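Local coordinates for protein putative GTP pyrophosphokinase (Streptococcus mutans, PDB 3L9D) that probably makes the alarmone precursor pppGpp by transferring pyrophosphate from ATP to GTP, at residues A[43-54]-A[157-168]. Numbering follows the deposited sequence.
Sequences PYIQAVGELKIK and YPVDTISGQRII
Helix 43-54 crosses the two strands of hairpin 157-168, its axis 8.6 Å from strand 157-161 at 115° and 9.5 Å from strand 164-168; the CA atoms of Ala47 and Val159, and of Tyr44 and Ile168, are nearest. A type I turn from Thr161 to Gly164 joins the strands, and Thr161 OG1 both gives a hydrogen bond to Gly164 O and accepts one from Ser163 N as an ST turn. Small Ala47 lets the backbones come close, its CA 6.3 Å from Val159 CA, and its CB meets Ile168 CD1 at 3.6 Å. Branched Ile168 also lays CG2 over a face of the Tyr44 ring, a CH-pi contact 3.8 Å from the centroid, while Tyr44 OH hydrogen-bonds with Thr99 OG1. Compact Pro43 fits its CB against Val159 CG1 at 3.7 Å. In Tyr157, CG anti to the backbone N (chi1 -174°) carries the ring obliquely over the helix flank, so that Leu51 covers one ring face, CD2 off-centre and 4.2 Å from the centroid. At the ring's edge the phenol OH donates to Glu50 OE1 at 2.6 Å, though the hydroxyl's exact place is less certain. Glu50 OE2 takes a hydrogen bond from a water that also donates to Asp160 O, a bridge from helix to strand. Apolar packing thus joins the helix to the hairpin, with a hydrated polar margin at Glu50.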
ATOM      1  N   PRO A  43      -7.330 -16.831  -6.780  1.00 28.77           N
ATOM      2  CA  PRO A  43      -7.942 -16.225  -5.593  1.00 26.03           C
ATOM      3  C   PRO A  43      -7.322 -14.868  -5.198  1.00 26.33           C
ATOM      4  O   PRO A  43      -7.919 -14.124  -4.416  1.00 29.15           O
ATOM      5  CB  PRO A  43      -7.686 -17.264  -4.501  1.00 25.87           C
ATOM      6  CG  PRO A  43      -7.241 -18.500  -5.211  1.00 30.99           C
ATOM      7  CD  PRO A  43      -6.594 -18.062  -6.464  1.00 24.78           C
ATOM      8  N   TYR A  44      -6.133 -14.560  -5.711  1.00 24.72           N
ATOM      9  CA  TYR A  44      -5.494 -13.278  -5.432  1.00 20.96           C
ATOM     10  C   TYR A  44      -6.025 -12.223  -6.373  1.00 20.87           C
ATOM     11  O   TYR A  44      -6.162 -11.054  -6.005  1.00 20.88           O
ATOM     12  CB  TYR A  44      -3.970 -13.365  -5.568  1.00 23.25           C
ATOM     13  CG  TYR A  44      -3.304 -14.266  -4.558  1.00 20.52           C
ATOM     14  CD1 TYR A  44      -2.810 -13.762  -3.363  1.00 23.39           C
ATOM     15  CD2 TYR A  44      -3.177 -15.617  -4.800  1.00 20.51           C
ATOM     16  CE1 TYR A  44      -2.202 -14.593  -2.436  1.00 18.73           C
ATOM     17  CE2 TYR A  44      -2.577 -16.440  -3.898  1.00 21.33           C
ATOM     18  CZ  TYR A  44      -2.094 -15.929  -2.718  1.00 18.27           C
ATOM     19  OH  TYR A  44      -1.497 -16.773  -1.827  1.00 21.89           O
ATOM     20  N   ILE A  45      -6.324 -12.635  -7.596  1.00 23.81           N
ATOM     21  CA  ILE A  45      -6.943 -11.734  -8.545  1.00 23.00           C
ATOM     22  C   ILE A  45      -8.310 -11.291  -8.036  1.00 22.81           C
ATOM     23  O   ILE A  45      -8.652 -10.104  -8.095  1.00 24.33           O
ATOM     24  CB  ILE A  45      -7.071 -12.370  -9.936  1.00 27.47           C
ATOM     25  CG1 ILE A  45      -5.688 -12.474 -10.586  1.00 24.95           C
ATOM     26  CG2 ILE A  45      -8.028 -11.540 -10.805  1.00 27.04           C
ATOM     27  CD1 ILE A  45      -5.550 -13.594 -11.568  1.00 24.88           C
ATOM     28  N   GLN A  46      -9.084 -12.255  -7.543  1.00 26.29           N
ATOM     29  CA  GLN A  46     -10.387 -11.983  -6.938  1.00 24.87           C
ATOM     30  C   GLN A  46     -10.251 -11.050  -5.739  1.00 25.43           C
ATOM     31  O   GLN A  46     -10.978 -10.057  -5.643  1.00 20.64           O
ATOM     32  CB  GLN A  46     -11.030 -13.275  -6.445  1.00 24.05           C
ATOM     33  CG  GLN A  46     -11.329 -14.289  -7.504  1.00 30.10           C
ATOM     34  CD  GLN A  46     -12.148 -15.461  -6.957  1.00 42.17           C
ATOM     35  OE1 GLN A  46     -11.682 -16.608  -6.948  1.00 40.91           O
ATOM     36  NE2 GLN A  46     -13.370 -15.170  -6.479  1.00 39.12           N
ATOM     37  N   ALA A  47      -9.340 -11.397  -4.819  1.00 23.96           N
ATOM     38  CA  ALA A  47      -9.105 -10.620  -3.600  1.00 18.35           C
ATOM     39  C   ALA A  47      -8.781  -9.142  -3.885  1.00 19.94           C
ATOM     40  O   ALA A  47      -9.320  -8.255  -3.233  1.00 22.36           O
ATOM     41  CB  ALA A  47      -8.021 -11.262  -2.772  1.00 16.92           C
ATOM     42  N   VAL A  48      -7.926  -8.867  -4.865  1.00 18.59           N
ATOM     43  CA  VAL A  48      -7.609  -7.483  -5.204  1.00 17.26           C
ATOM     44  C   VAL A  48      -8.855  -6.740  -5.637  1.00 18.28           C
ATOM     45  O   VAL A  48      -9.030  -5.562  -5.321  1.00 16.22           O
ATOM     46  CB  VAL A  48      -6.548  -7.380  -6.324  1.00 18.52           C
ATOM     47  CG1 VAL A  48      -6.343  -5.933  -6.732  1.00 20.15           C
ATOM     48  CG2 VAL A  48      -5.238  -7.956  -5.856  1.00 21.52           C
ATOM     49  N   GLY A  49      -9.714  -7.432  -6.382  1.00 20.89           N
ATOM     50  CA  GLY A  49     -10.936  -6.840  -6.903  1.00 18.54           C
ATOM     51  C   GLY A  49     -11.919  -6.482  -5.795  1.00 21.32           C
ATOM     52  O   GLY A  49     -12.452  -5.365  -5.798  1.00 20.02           O
ATOM     53  N   GLU A  50     -12.146  -7.413  -4.856  1.00 16.01           N
ATOM     54  CA  GLU A  50     -13.006  -7.170  -3.689  1.00 18.15           C
ATOM     55  C   GLU A  50     -12.432  -6.134  -2.714  1.00 23.13           C
ATOM     56  O   GLU A  50     -13.149  -5.243  -2.224  1.00 19.72           O
ATOM     57  CB  GLU A  50     -13.261  -8.471  -2.947  1.00 19.25           C
ATOM     58  CG  GLU A  50     -13.820  -9.571  -3.844  1.00 20.58           C
ATOM     59  CD  GLU A  50     -13.971 -10.882  -3.119  1.00 21.54           C
ATOM     60  OE1 GLU A  50     -14.110 -10.870  -1.873  1.00 24.40           O
ATOM     61  OE2 GLU A  50     -13.952 -11.926  -3.790  1.00 25.06           O
ATOM     62  N   LEU A  51     -11.139  -6.248  -2.429  1.00 17.28           N
ATOM     63  CA  LEU A  51     -10.496  -5.272  -1.565  1.00 19.05           C
ATOM     64  C   LEU A  51     -10.600  -3.867  -2.168  1.00 17.46           C
ATOM     65  O   LEU A  51     -10.839  -2.889  -1.451  1.00 20.45           O
ATOM     66  CB  LEU A  51      -9.038  -5.676  -1.255  1.00 17.45           C
ATOM     67  CG  LEU A  51      -8.963  -6.900  -0.330  1.00 17.49           C
ATOM     68  CD1 LEU A  51      -7.622  -7.609  -0.448  1.00 26.19           C
ATOM     69  CD2 LEU A  51      -9.243  -6.518   1.116  1.00 17.79           C
ATOM     70  N   LYS A  52     -10.423  -3.761  -3.479  1.00 16.87           N
ATOM     71  CA  LYS A  52     -10.574  -2.470  -4.148  1.00 19.26           C
ATOM     72  C   LYS A  52     -11.951  -1.893  -3.852  1.00 20.81           C
ATOM     73  O   LYS A  52     -12.065  -0.780  -3.356  1.00 26.30           O
ATOM     74  CB  LYS A  52     -10.401  -2.589  -5.661  1.00 19.13           C
ATOM     75  CG  LYS A  52      -8.973  -2.628  -6.125  1.00 24.20           C
ATOM     76  CD  LYS A  52      -8.870  -2.178  -7.581  1.00 25.22           C
ATOM     77  CE  LYS A  52      -7.450  -2.282  -8.096  1.00 23.90           C
ATOM     78  NZ  LYS A  52      -7.439  -2.263  -9.596  1.00 36.67           N
ATOM     79  N   ILE A  53     -13.000  -2.648  -4.160  1.00 19.51           N
ATOM     80  CA  ILE A  53     -14.359  -2.132  -4.022  1.00 19.74           C
ATOM     81  C   ILE A  53     -14.710  -1.868  -2.542  1.00 21.40           C
ATOM     82  O   ILE A  53     -15.308  -0.841  -2.215  1.00 21.16           O
ATOM     83  CB  ILE A  53     -15.384  -3.039  -4.762  1.00 19.06           C
ATOM     84  CG1 ILE A  53     -16.048  -2.278  -5.921  1.00 30.68           C
ATOM     85  CG2 ILE A  53     -16.390  -3.615  -3.813  1.00 20.59           C
ATOM     86  CD1 ILE A  53     -15.064  -1.916  -7.124  1.00 30.83           C
ATOM     87  N   LYS A  54     -14.291  -2.760  -1.644  1.00 19.67           N
ATOM     88  CA  LYS A  54     -14.463  -2.522  -0.209  1.00 19.55           C
ATOM     89  C   LYS A  54     -13.784  -1.208   0.237  1.00 22.25           C
ATOM     90  O   LYS A  54     -14.436  -0.341   0.821  1.00 21.94           O
ATOM     91  CB  LYS A  54     -13.980  -3.718   0.625  1.00 15.59           C
ATOM     92  CG  LYS A  54     -14.830  -4.988   0.538  1.00 12.66           C
ATOM     93  CD  LYS A  54     -14.035  -6.169   1.097  1.00 22.33           C
ATOM     94  CE  LYS A  54     -14.797  -7.482   1.082  1.00 19.52           C
ATOM     95  NZ  LYS A  54     -15.944  -7.448   2.022  1.00 22.87           N
ATOM     96  N   TYR A 157      -7.129 -12.455   4.205  1.00 20.44           N
ATOM     97  CA  TYR A 157      -8.406 -12.183   3.574  1.00 18.75           C
ATOM     98  C   TYR A 157      -8.998 -13.481   3.061  1.00 21.43           C
ATOM     99  O   TYR A 157      -8.377 -14.170   2.249  1.00 22.18           O
ATOM    100  CB  TYR A 157      -8.241 -11.186   2.428  1.00 15.52           C
ATOM    101  CG  TYR A 157      -9.556 -10.782   1.845  1.00 22.06           C
ATOM    102  CD1 TYR A 157     -10.372  -9.865   2.500  1.00 25.11           C
ATOM    103  CD2 TYR A 157     -10.014 -11.336   0.654  1.00 20.99           C
ATOM    104  CE1 TYR A 157     -11.606  -9.495   1.968  1.00 24.64           C
ATOM    105  CE2 TYR A 157     -11.256 -10.977   0.121  1.00 20.88           C
ATOM    106  CZ  TYR A 157     -12.032 -10.053   0.783  1.00 20.86           C
ATOM    107  OH  TYR A 157     -13.247  -9.689   0.274  1.00 25.78           O
ATOM    108  N   PRO A 158     -10.181 -13.849   3.570  1.00 23.57           N
ATOM    109  CA  PRO A 158     -10.845 -15.057   3.087  1.00 23.72           C
ATOM    110  C   PRO A 158     -11.559 -14.776   1.780  1.00 26.23           C
ATOM    111  O   PRO A 158     -12.423 -13.894   1.716  1.00 29.93           O
ATOM    112  CB  PRO A 158     -11.859 -15.363   4.190  1.00 23.29           C
ATOM    113  CG  PRO A 158     -11.335 -14.667   5.406  1.00 26.91           C
ATOM    114  CD  PRO A 158     -10.719 -13.411   4.868  1.00 27.15           C
ATOM    115  N   VAL A 159     -11.193 -15.508   0.735  1.00 25.65           N
ATOM    116  CA  VAL A 159     -11.858 -15.348  -0.543  1.00 25.94           C
ATOM    117  C   VAL A 159     -12.544 -16.640  -0.956  1.00 28.45           C
ATOM    118  O   VAL A 159     -11.902 -17.681  -1.062  1.00 30.13           O
ATOM    119  CB  VAL A 159     -10.880 -14.892  -1.638  1.00 28.20           C
ATOM    120  CG1 VAL A 159      -9.694 -15.814  -1.707  1.00 27.88           C
ATOM    121  CG2 VAL A 159     -11.592 -14.829  -2.980  1.00 31.36           C
ATOM    122  N   ASP A 160     -13.854 -16.576  -1.174  1.00 29.29           N
ATOM    123  CA  ASP A 160     -14.590 -17.749  -1.647  1.00 31.40           C
ATOM    124  C   ASP A 160     -14.387 -17.939  -3.133  1.00 24.75           C
ATOM    125  O   ASP A 160     -14.590 -17.013  -3.888  1.00 27.70           O
ATOM    126  CB  ASP A 160     -16.082 -17.643  -1.312  1.00 28.04           C
ATOM    127  CG  ASP A 160     -16.342 -17.749   0.179  1.00 25.10           C
ATOM    128  OD1 ASP A 160     -16.668 -18.859   0.661  1.00 30.29           O
ATOM    129  OD2 ASP A 160     -16.167 -16.732   0.877  1.00 26.66           O
ATOM    130  N   THR A 161     -13.944 -19.127  -3.532  1.00 24.22           N
ATOM    131  CA  THR A 161     -13.766 -19.457  -4.939  1.00 28.60           C
ATOM    132  C   THR A 161     -14.809 -20.521  -5.302  1.00 28.93           C
ATOM    133  O   THR A 161     -15.535 -20.994  -4.435  1.00 30.59           O
ATOM    134  CB  THR A 161     -12.344 -19.997  -5.229  1.00 30.96           C
ATOM    135  OG1 THR A 161     -12.182 -21.267  -4.592  1.00 31.87           O
ATOM    136  CG2 THR A 161     -11.287 -19.059  -4.690  1.00 30.39           C
ATOM    137  N   ILE A 162     -14.893 -20.902  -6.573  1.00 29.90           N
ATOM    138  CA  ILE A 162     -15.813 -21.960  -6.964  1.00 26.59           C
ATOM    139  C   ILE A 162     -15.411 -23.326  -6.389  1.00 33.75           C
ATOM    140  O   ILE A 162     -16.232 -24.247  -6.325  1.00 32.51           O
ATOM    141  CB  ILE A 162     -15.982 -22.051  -8.493  1.00 24.38           C
ATOM    142  CG1 ILE A 162     -14.685 -22.484  -9.165  1.00 29.65           C
ATOM    143  CG2 ILE A 162     -16.438 -20.727  -9.054  1.00 27.03           C
ATOM    144  CD1 ILE A 162     -14.762 -22.456 -10.687  1.00 26.74           C
ATOM    145  N   SER A 163     -14.158 -23.466  -5.963  1.00 31.18           N
ATOM    146  CA  SER A 163     -13.743 -24.725  -5.340  1.00 32.95           C
ATOM    147  C   SER A 163     -13.586 -24.632  -3.829  1.00 33.52           C
ATOM    148  O   SER A 163     -13.059 -25.547  -3.215  1.00 38.28           O
ATOM    149  CB  SER A 163     -12.453 -25.265  -5.956  1.00 35.62           C
ATOM    150  OG  SER A 163     -11.354 -24.429  -5.647  1.00 42.07           O
ATOM    151  N   GLY A 164     -14.046 -23.533  -3.234  1.00 34.65           N
ATOM    152  CA  GLY A 164     -14.017 -23.373  -1.791  1.00 25.22           C
ATOM    153  C   GLY A 164     -13.279 -22.139  -1.322  1.00 29.85           C
ATOM    154  O   GLY A 164     -12.787 -21.351  -2.134  1.00 34.30           O
ATOM    155  N   GLN A 165     -13.193 -21.976  -0.003  1.00 31.62           N
ATOM    156  CA  GLN A 165     -12.549 -20.813   0.596  1.00 30.71           C
ATOM    157  C   GLN A 165     -11.031 -20.931   0.649  1.00 33.33           C
ATOM    158  O   GLN A 165     -10.484 -21.995   0.956  1.00 33.90           O
ATOM    159  CB  GLN A 165     -13.101 -20.529   2.003  1.00 29.86           C
ATOM    160  CG  GLN A 165     -12.596 -19.202   2.591  1.00 34.25           C
ATOM    161  CD  GLN A 165     -13.329 -18.756   3.850  1.00 31.05           C
ATOM    162  OE1 GLN A 165     -13.072 -19.256   4.942  1.00 29.19           O
ATOM    163  NE2 GLN A 165     -14.231 -17.789   3.701  1.00 35.90           N
ATOM    164  N   ARG A 166     -10.360 -19.821   0.347  1.00 32.56           N
ATOM    165  CA  ARG A 166      -8.910 -19.719   0.454  1.00 32.06           C
ATOM    166  C   ARG A 166      -8.550 -18.529   1.330  1.00 32.41           C
ATOM    167  O   ARG A 166      -9.065 -17.418   1.122  1.00 32.23           O
ATOM    168  CB  ARG A 166      -8.291 -19.496  -0.922  1.00 32.30           C
ATOM    169  CG  ARG A 166      -8.781 -20.438  -1.972  1.00 39.90           C
ATOM    170  CD  ARG A 166      -7.813 -21.588  -2.166  1.00 49.63           C
ATOM    171  NE  ARG A 166      -8.444 -22.687  -2.897  1.00 59.17           N
ATOM    172  CZ  ARG A 166      -9.232 -23.606  -2.335  1.00 55.51           C
ATOM    173  NH1 ARG A 166      -9.486 -23.562  -1.021  1.00 44.08           N
ATOM    174  NH2 ARG A 166      -9.764 -24.572  -3.085  1.00 47.54           N
ATOM    175  N   ILE A 167      -7.665 -18.736   2.297  1.00 25.90           N
ATOM    176  CA  ILE A 167      -7.169 -17.603   3.073  1.00 26.67           C
ATOM    177  C   ILE A 167      -5.896 -17.091   2.392  1.00 26.84           C
ATOM    178  O   ILE A 167      -4.869 -17.774   2.434  1.00 31.79           O
ATOM    179  CB  ILE A 167      -6.850 -18.004   4.549  1.00 29.90           C
ATOM    180  CG1 ILE A 167      -7.965 -18.882   5.153  1.00 31.27           C
ATOM    181  CG2 ILE A 167      -6.584 -16.775   5.401  1.00 29.32           C
ATOM    182  CD1 ILE A 167      -9.014 -18.132   5.977  1.00 25.80           C
ATOM    183  N   ILE A 168      -5.956 -15.915   1.756  1.00 21.60           N
ATOM    184  CA  ILE A 168      -4.765 -15.301   1.139  1.00 19.81           C
ATOM    185  C   ILE A 168      -4.235 -14.092   1.928  1.00 21.15           C
ATOM    186  O   ILE A 168      -4.941 -13.494   2.724  1.00 20.67           O
ATOM    187  CB  ILE A 168      -5.029 -14.878  -0.329  1.00 21.86           C
ATOM    188  CG1 ILE A 168      -6.084 -13.769  -0.403  1.00 15.52           C
ATOM    189  CG2 ILE A 168      -5.471 -16.083  -1.160  1.00 20.38           C
ATOM    190  CD1 ILE A 168      -5.532 -12.392  -0.398  1.00 15.21           C
TER
HETATM  191  O   HOH W   1     -15.376 -14.076  -4.215  1.00 24.17           O